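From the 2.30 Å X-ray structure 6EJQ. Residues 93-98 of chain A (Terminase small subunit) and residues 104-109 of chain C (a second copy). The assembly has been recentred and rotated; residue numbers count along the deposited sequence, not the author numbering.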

# COMPACT_ATOMS: atom_id res chain seq x y z
N ALA A 93 -6.84 -25.16 19.59
CA ALA A 93 -8.11 -25.91 19.65
C ALA A 93 -8.57 -26.31 18.24
O ALA A 93 -9.04 -27.42 18.04
N MET A 94 -8.42 -25.39 17.29
CA MET A 94 -8.70 -25.64 15.87
C MET A 94 -7.85 -26.80 15.32
O MET A 94 -8.36 -27.69 14.64
N MET A 95 -6.56 -26.77 15.64
CA MET A 95 -5.59 -27.80 15.24
C MET A 95 -6.00 -29.20 15.71
O MET A 95 -5.90 -30.17 14.95
N GLU A 96 -6.49 -29.32 16.94
CA GLU A 96 -6.90 -30.64 17.47
C GLU A 96 -8.39 -30.97 17.27
O GLU A 96 -8.91 -31.90 17.88
N GLY A 97 -9.07 -30.22 16.39
CA GLY A 97 -10.39 -30.57 15.88
C GLY A 97 -11.59 -30.13 16.69
O GLY A 97 -12.70 -30.58 16.42
N LEU A 98 -11.39 -29.23 17.65
CA LEU A 98 -12.42 -28.87 18.63
C LEU A 98 -13.29 -27.71 18.17
O LEU A 98 -12.80 -26.75 17.60
N GLY C 104 -5.97 -38.62 14.02
CA GLY C 104 -7.39 -38.28 14.04
C GLY C 104 -7.72 -36.81 13.86
O GLY C 104 -8.87 -36.47 13.58
N THR C 105 -6.71 -35.93 13.98
CA THR C 105 -6.92 -34.49 13.89
C THR C 105 -7.17 -34.08 12.42
O THR C 105 -6.60 -34.68 11.51
N PRO C 106 -8.02 -33.07 12.20
CA PRO C 106 -8.38 -32.71 10.83
C PRO C 106 -7.24 -32.02 10.06
O PRO C 106 -6.42 -31.31 10.64
N VAL C 107 -7.21 -32.27 8.75
CA VAL C 107 -6.32 -31.58 7.83
C VAL C 107 -7.01 -30.27 7.47
O VAL C 107 -8.09 -30.28 6.89
N ILE C 108 -6.39 -29.15 7.83
CA ILE C 108 -6.91 -27.81 7.57
C ILE C 108 -6.19 -27.21 6.35
O ILE C 108 -4.99 -27.35 6.21
N GLY C 109 -6.95 -26.54 5.48
CA GLY C 109 -6.42 -26.04 4.22
C GLY C 109 -5.41 -24.93 4.42
O GLY C 109 -5.68 -23.96 5.13

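No direct hydrogen bond joins the two stretches; a single water supplies the polar link, donating to A:Met95 O and to C:Pro106 O, each 2.7 Å from the water oxygen. Around this bridge, side chains of chain C pack largely against the backbone at the end of a chain A helix. C:Thr105 points toward chain A with chi1 in p, placing its CB 3.6 Å from A:Met95 O and its methyl CG2 4.0 Å from A:Glu96 CA, while OG1 is hydrogen-bonded to a residue adjoining one of the stretches. C:Pro106, its ring puckered C-gamma endo, has its CA-to-CB bond sideways to chain A, and its CD lies 3.6 Å from A:Gly97 CA. A:Gly97 has a positive phi, which favours glycine, and a CB here would point toward chain C and crowd C:Pro106 CD at 3.2 Å. C:Ile108 also points toward chain A; its m, t rotamer carries CD1 to 3.6 Å from A:Met94 O. A:Met94 sets out sideways with chi1 between wells (-132°), followed by t and p, but its end comes nearer, so that CE lies 4.3 Å from C:Ile108 CD1 in an apolar contact. By contrast, A:Met95 (t, t, p) and A:Glu96 (chi1 p, chi2 t) direct their CA-to-CB bonds away, and contribute mainly backbone to the contact.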

# COMPACT_ATOMS: atom_id res chain seq x y z
CB ALA A 93 -9.18 -25.10 20.35
CB MET A 94 -8.42 -24.38 15.04
CG MET A 94 -9.50 -23.98 14.07
SD MET A 94 -9.07 -22.36 13.39
CE MET A 94 -7.78 -22.80 12.21
CB MET A 95 -4.20 -27.41 15.78
CG MET A 95 -3.01 -28.16 15.23
SD MET A 95 -1.45 -27.64 16.00
CE MET A 95 -1.51 -28.45 17.60
CB GLU A 96 -6.43 -30.83 18.93
CG GLU A 96 -7.17 -30.04 20.00
CD GLU A 96 -6.48 -30.15 21.37
OE1 GLU A 96 -5.35 -29.63 21.50
OE2 GLU A 96 -7.06 -30.75 22.30
CB LEU A 98 -11.78 -28.50 19.96
CG LEU A 98 -10.92 -29.58 20.63
CD1 LEU A 98 -10.12 -29.00 21.79
CD2 LEU A 98 -11.78 -30.75 21.11
CB THR C 105 -5.73 -33.69 14.46
OG1 THR C 105 -4.55 -33.95 13.69
CG2 THR C 105 -5.46 -34.06 15.92
CB PRO C 106 -9.55 -31.74 11.02
CG PRO C 106 -9.24 -31.07 12.31
CD PRO C 106 -8.56 -32.10 13.17
CB VAL C 107 -6.06 -32.43 6.57
CG1 VAL C 107 -5.38 -31.61 5.48
CG2 VAL C 107 -5.21 -33.65 6.94
CB ILE C 108 -6.76 -26.90 8.81
CG1 ILE C 108 -7.68 -27.41 9.93
CG2 ILE C 108 -7.08 -25.44 8.49
CD1 ILE C 108 -7.28 -26.98 11.32
O HOH W 1 -4.84 -30.05 12.47